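Local structure of transcriptional regulator (Pseudomonas aeruginosa, 2WUI) at residues A[54-59]-A[116-121]; A[80-85]-A[148-153]. The protein acts as MexZ, a TetR-family transcriptional repressor central to antibiotic resistance, and probably binds DNA through a helix-turn-helix motif. All coordinates share one frame; numbering follows the deposited sequence.

Contact 1: residues A[54-59]-A[116-121]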
loop_
_atom_site.group_PDB
_atom_site.type_symbol
_atom_site.label_atom_id
_atom_site.label_comp_id
_atom_site.label_asym_id
_atom_site.label_seq_id
_atom_site.Cartn_x
_atom_site.Cartn_y
_atom_site.Cartn_z
ATOM N N ASN A 54 -16.019 25.466 -12.746
ATOM C CA ASN A 54 -14.844 25.466 -11.881
ATOM C C ASN A 54 -13.799 24.493 -12.416
ATOM O O ASN A 54 -14.116 23.594 -13.198
ATOM C CB ASN A 54 -15.229 25.034 -10.459
ATOM C CG ASN A 54 -16.699 25.282 -10.143
ATOM O OD1 ASN A 54 -17.355 24.464 -9.492
ATOM N ND2 ASN A 54 -17.225 26.412 -10.604
ATOM N N LYS A 55 -12.552 24.655 -11.995
ATOM C CA LYS A 55 -11.564 23.631 -12.278
ATOM C C LYS A 55 -12.036 22.337 -11.618
ATOM O O LYS A 55 -11.870 21.253 -12.170
ATOM C CB LYS A 55 -10.195 24.008 -11.723
ATOM C CG LYS A 55 -10.081 23.820 -10.212
ATOM C CD LYS A 55 -8.632 23.700 -9.776
ATOM C CE LYS A 55 -8.487 23.973 -8.293
ATOM N NZ LYS A 55 -7.117 24.459 -7.975
ATOM N N ILE A 56 -12.617 22.448 -10.429
ATOM C CA ILE A 56 -13.100 21.261 -9.748
ATOM C C ILE A 56 -14.071 20.552 -10.665
ATOM O O ILE A 56 -14.063 19.326 -10.770
ATOM C CB ILE A 56 -13.814 21.596 -8.427
ATOM C CG1 ILE A 56 -12.791 21.927 -7.348
ATOM C CG2 ILE A 56 -14.640 20.411 -7.957
ATOM C CD1 ILE A 56 -11.841 20.784 -7.068
ATOM N N GLU A 57 -14.912 21.337 -11.326
ATOM C CA GLU A 57 -15.876 20.776 -12.258
ATOM C C GLU A 57 -15.160 20.053 -13.399
ATOM O O GLU A 57 -15.443 18.901 -13.702
ATOM C CB GLU A 57 -16.788 21.873 -12.810
ATOM C CG GLU A 57 -18.063 21.332 -13.414
ATOM C CD GLU A 57 -18.793 20.413 -12.450
ATOM O OE1 GLU A 57 -18.824 20.737 -11.237
ATOM O OE2 GLU A 57 -19.332 19.371 -12.905
ATOM N N VAL A 58 -14.217 20.735 -14.027
ATOM C CA VAL A 58 -13.484 20.137 -15.121
ATOM C C VAL A 58 -12.928 18.817 -14.631
ATOM O O VAL A 58 -12.732 17.882 -15.397
ATOM C CB VAL A 58 -12.310 21.037 -15.574
ATOM C CG1 VAL A 58 -11.009 20.554 -14.964
ATOM C CG2 VAL A 58 -12.194 21.050 -17.081
ATOM N N CYS A 59 -12.676 18.740 -13.335
ATOM C CA CYS A 59 -11.938 17.609 -12.804
ATOM C C CYS A 59 -12.792 16.369 -12.608
ATOM O O CYS A 59 -12.400 15.253 -12.976
ATOM C CB CYS A 59 -11.297 17.976 -11.487
ATOM S SG CYS A 59 -10.077 16.767 -11.097
ATOM N N SER A 116 -7.834 18.928 1.081
ATOM C CA SER A 116 -8.545 20.163 1.380
ATOM C C SER A 116 -10.046 19.962 1.428
ATOM O O SER A 116 -10.558 18.931 0.997
ATOM C CB SER A 116 -8.286 21.162 0.273
ATOM O OG SER A 116 -9.330 21.090 -0.682
ATOM N N ASP A 117 -10.756 20.971 1.913
ATOM C CA ASP A 117 -12.215 20.943 1.922
ATOM C C ASP A 117 -12.756 21.170 0.498
ATOM O O ASP A 117 -13.920 20.886 0.193
ATOM C CB ASP A 117 -12.774 22.033 2.851
ATOM C CG ASP A 117 -12.200 21.973 4.273
ATOM O OD1 ASP A 117 -11.185 21.280 4.489
ATOM O OD2 ASP A 117 -12.767 22.641 5.179
ATOM N N GLU A 118 -11.909 21.712 -0.370
ATOM C CA GLU A 118 -12.327 22.011 -1.732
ATOM C C GLU A 118 -12.436 20.707 -2.512
ATOM O O GLU A 118 -13.392 20.491 -3.261
ATOM C CB GLU A 118 -11.338 22.960 -2.415
ATOM C CG GLU A 118 -11.982 23.958 -3.372
ATOM C CD GLU A 118 -10.976 24.676 -4.288
ATOM O OE1 GLU A 118 -9.754 24.405 -4.192
ATOM O OE2 GLU A 118 -11.416 25.511 -5.117
ATOM N N ASN A 119 -11.451 19.835 -2.314
ATOM C CA ASN A 119 -11.380 18.558 -3.006
ATOM C C ASN A 119 -12.341 17.534 -2.427
ATOM O O ASN A 119 -12.168 16.341 -2.631
ATOM C CB ASN A 119 -9.949 18.027 -2.932
ATOM C CG ASN A 119 -8.925 19.074 -3.340
ATOM O OD1 ASN A 119 -9.295 20.149 -3.814
ATOM N ND2 ASN A 119 -7.636 18.773 -3.157
ATOM N N GLU A 120 -13.350 17.987 -1.694
ATOM C CA GLU A 120 -14.307 17.056 -1.098
ATOM C C GLU A 120 -14.972 16.170 -2.150
ATOM O O GLU A 120 -15.003 14.945 -2.009
ATOM C CB GLU A 120 -15.376 17.801 -0.298
ATOM C CG GLU A 120 -16.372 16.909 0.397
ATOM C CD GLU A 120 -15.752 16.110 1.527
ATOM O OE1 GLU A 120 -14.671 16.524 2.013
ATOM O OE2 GLU A 120 -16.353 15.077 1.925
ATOM N N PRO A 121 -15.491 16.789 -3.221
ATOM C CA PRO A 121 -16.190 16.065 -4.292
ATOM C C PRO A 121 -15.276 15.056 -4.975
ATOM O O PRO A 121 -15.743 14.030 -5.482
ATOM C CB PRO A 121 -16.553 17.170 -5.291
ATOM C CG PRO A 121 -16.424 18.441 -4.532
ATOM C CD PRO A 121 -15.349 18.217 -3.528
#
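Ile-56, in the first turn of helix 55-67, packs against Glu-118, Asn-119 and Pro-121, where the chain turns into helix 120-146. As in other all-helical TetR-family proteins, helix 55-67 follows the predicted helix-turn-helix and leads from the DNA-binding part into the regulatory part, so the contact probably lies where the two meet. CG1 of Ile-56 is anti to its carbonyl carbon (chi1 -77°), and the branch ends in CD1, 4.1 Å from Glu-118 O. The side chains of Ile-56 and Asn-119 cross at about a right angle, Ile-56 CD1 lying 4.2 Å from Asn-119 OD1; the amide's other end, ND2, is hydrogen-bonded to Glu-114 O. The second branch of Ile-56, CG2, meets Pro-121 CG at 4.3 Å; Leu-122 extends this apolar patch. A beta-branched residue suits the place by touching two partners at once, and a proline suits the first turn of a helix, where its missing N-H costs no helical bond. Glu-118 lies on the exposed margin, its OE1 4.3 Å from Lys-55 CE, in keeping with a charged residue at the surface. The opposite charges do not pair: NZ of Lys-55 is 4.6 Å from Glu-118 OE1 and is held instead by the carbonyls of Val-29 and Thr-32. Within the turn, Ser-116 OG accepts from Asn-119 N at 3.0 Å (N-H...O 161°), an ST motif.

Contact 2: residues A[80-85]-A[148-153]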
loop_
_atom_site.group_PDB
_atom_site.type_symbol
_atom_site.label_atom_id
_atom_site.label_comp_id
_atom_site.label_asym_id
_atom_site.label_seq_id
_atom_site.Cartn_x
_atom_site.Cartn_y
_atom_site.Cartn_z
ATOM N N PRO A 80 -17.398 -19.939 -13.803
ATOM C CA PRO A 80 -17.344 -19.852 -12.337
ATOM C C PRO A 80 -17.291 -18.387 -11.893
ATOM O O PRO A 80 -16.752 -17.537 -12.617
ATOM C CB PRO A 80 -16.028 -20.548 -11.986
ATOM C CG PRO A 80 -15.647 -21.326 -13.195
ATOM C CD PRO A 80 -16.216 -20.600 -14.373
ATOM N N ALA A 81 -17.840 -18.077 -10.726
ATOM C CA ALA A 81 -17.852 -16.693 -10.293
ATOM C C ALA A 81 -16.425 -16.204 -10.084
ATOM O O ALA A 81 -16.124 -15.032 -10.297
ATOM C CB ALA A 81 -18.663 -16.532 -9.040
ATOM N N LEU A 82 -15.540 -17.105 -9.667
ATOM C CA LEU A 82 -14.153 -16.724 -9.461
ATOM C C LEU A 82 -13.454 -16.477 -10.787
ATOM O O LEU A 82 -12.445 -15.776 -10.839
ATOM C CB LEU A 82 -13.395 -17.782 -8.664
ATOM C CG LEU A 82 -13.578 -17.868 -7.142
ATOM C CD1 LEU A 82 -13.717 -16.474 -6.464
ATOM C CD2 LEU A 82 -14.723 -18.792 -6.784
ATOM N N ASP A 83 -13.975 -17.055 -11.862
ATOM C CA ASP A 83 -13.412 -16.765 -13.174
ATOM C C ASP A 83 -13.740 -15.329 -13.511
ATOM O O ASP A 83 -12.918 -14.622 -14.088
ATOM C CB ASP A 83 -13.925 -17.719 -14.258
ATOM C CG ASP A 83 -13.015 -18.951 -14.451
ATOM O OD1 ASP A 83 -13.114 -19.613 -15.519
ATOM O OD2 ASP A 83 -12.199 -19.251 -13.544
ATOM N N ILE A 84 -14.930 -14.887 -13.120
ATOM C CA ILE A 84 -15.294 -13.473 -13.271
ATOM C C ILE A 84 -14.486 -12.574 -12.334
ATOM O O ILE A 84 -13.932 -11.564 -12.757
ATOM C CB ILE A 84 -16.781 -13.225 -12.978
ATOM C CG1 ILE A 84 -17.676 -13.972 -13.979
ATOM C CG2 ILE A 84 -17.064 -11.742 -12.981
ATOM C CD1 ILE A 84 -19.066 -14.322 -13.415
ATOM N N LEU A 85 -14.418 -12.953 -11.063
ATOM C CA LEU A 85 -13.629 -12.211 -10.089
ATOM C C LEU A 85 -12.206 -11.966 -10.589
ATOM O O LEU A 85 -11.744 -10.829 -10.675
ATOM C CB LEU A 85 -13.604 -12.942 -8.746
ATOM C CG LEU A 85 -12.775 -12.237 -7.677
ATOM C CD1 LEU A 85 -13.191 -10.781 -7.582
ATOM C CD2 LEU A 85 -12.895 -12.925 -6.329
ATOM N N GLY A 148 -21.727 -23.207 -4.909
ATOM C CA GLY A 148 -20.989 -24.405 -4.555
ATOM C C GLY A 148 -19.494 -24.373 -4.837
ATOM O O GLY A 148 -18.780 -25.260 -4.378
ATOM N N GLU A 149 -19.007 -23.369 -5.570
ATOM C CA GLU A 149 -17.570 -23.273 -5.856
ATOM C C GLU A 149 -16.665 -23.071 -4.621
ATOM O O GLU A 149 -15.444 -23.216 -4.742
ATOM C CB GLU A 149 -17.265 -22.166 -6.879
ATOM C CG GLU A 149 -18.160 -22.146 -8.123
ATOM C CD GLU A 149 -17.954 -20.889 -8.985
ATOM O OE1 GLU A 149 -16.917 -20.202 -8.794
ATOM O OE2 GLU A 149 -18.825 -20.592 -9.850
ATOM N N LEU A 150 -17.229 -22.706 -3.466
ATOM C CA LEU A 150 -16.415 -22.477 -2.253
ATOM C C LEU A 150 -17.117 -22.923 -0.961
ATOM O O LEU A 150 -18.345 -22.948 -0.888
ATOM C CB LEU A 150 -15.984 -21.005 -2.106
ATOM C CG LEU A 150 -15.086 -20.266 -3.111
ATOM C CD1 LEU A 150 -14.602 -18.955 -2.507
ATOM C CD2 LEU A 150 -13.894 -21.092 -3.577
ATOM N N PRO A 151 -16.337 -23.257 0.075
ATOM C CA PRO A 151 -16.935 -23.840 1.280
ATOM C C PRO A 151 -18.030 -22.979 1.898
ATOM O O PRO A 151 -17.776 -21.836 2.317
ATOM C CB PRO A 151 -15.775 -23.898 2.278
ATOM C CG PRO A 151 -14.581 -23.323 1.607
ATOM C CD PRO A 151 -14.870 -23.164 0.147
ATOM N N ALA A 152 -19.240 -23.523 1.990
ATOM C CA ALA A 152 -20.239 -22.881 2.829
ATOM C C ALA A 152 -19.580 -22.944 4.176
ATOM O O ALA A 152 -18.888 -23.923 4.472
ATOM C CB ALA A 152 -21.529 -23.660 2.836
ATOM N N ARG A 153 -19.775 -21.915 4.987
ATOM C CA ARG A 153 -19.015 -21.776 6.227
ATOM C C ARG A 153 -17.635 -21.221 5.905
ATOM O O ARG A 153 -16.716 -21.297 6.726
ATOM C CB ARG A 153 -18.893 -23.099 7.009
ATOM C CG ARG A 153 -20.231 -23.727 7.381
ATOM C CD ARG A 153 -20.167 -24.455 8.725
ATOM N NE ARG A 153 -20.197 -23.520 9.853
ATOM C CZ ARG A 153 -19.140 -23.211 10.599
ATOM N NH1 ARG A 153 -19.262 -22.344 11.601
ATOM N NH2 ARG A 153 -17.961 -23.775 10.347
#
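Glu-149 reaches from the loop after helix 120-146 to Pro-80 and Ala-81 at the start of helix 81-97, an anchoring of a helix N-terminus by a carboxylate distant in sequence. From CB the chain runs to CG, which lies anti to the carbonyl carbon (chi1 -47°), and continues extended, with CD anti to CA. CB and CG thus serve as the arm that carries the acid across. CD arrives 3.6 Å from Pro-80 CA, and the two oxygens then divide the work. OE2 uses its syn lone pair to accept from Ala-81 N at 2.8 Å, with an N-H...O angle of 152°. OE1 takes only a weak second bond from the same nitrogen, bent to 122°, and also lies 3.3 Å from CD2 of Leu-82 and near Pro-80 CB. The side chains of Leu-82 and Glu-149 slide past each other in opposite directions. Pro-80 stands at the N-cap position but has no polar side chain; the carboxylate of Glu-149 occupies the first backbone N-H of the helix in its stead. The helix N-terminus would be expected to favour the charged form of the acid. Ala-81 is small enough to sit buried beside this group.

The apolar half of the contact is Leu-82 meeting Leu-150 tip to tip, with CD2 of Leu-82 4.0 Å from Leu-150 CG. Both leucines rest on Ala-144 of helix 120-146, and helix 185-201 completes their surroundings, Leu-196 touching Leu-82 and Leu-199 touching Leu-150. The loop thus meets the start of helix 81-97 beside helices 120-146 and 185-201.

Helix 120-146 relates the two contacts: residues 116-121 of contact 1 lead into its start, and residues 148-153 of contact 2 follow its end. Their centres are 40 Å apart, on opposite sides of the chain's centre, and their nearest atoms are about 25 Å apart, so they do not touch. Along the chain the segments alternate, 54-59, 80-85, 116-121, 148-153, and helices 55-67 and 81-97 are successive. Contact 1 probably lies where the predicted DNA-binding part meets the regulatory part, contact 2 in what is, by analogy with the family, the regulatory part. The long helix therefore spans the body between them, consistent with a TetR-type regulator.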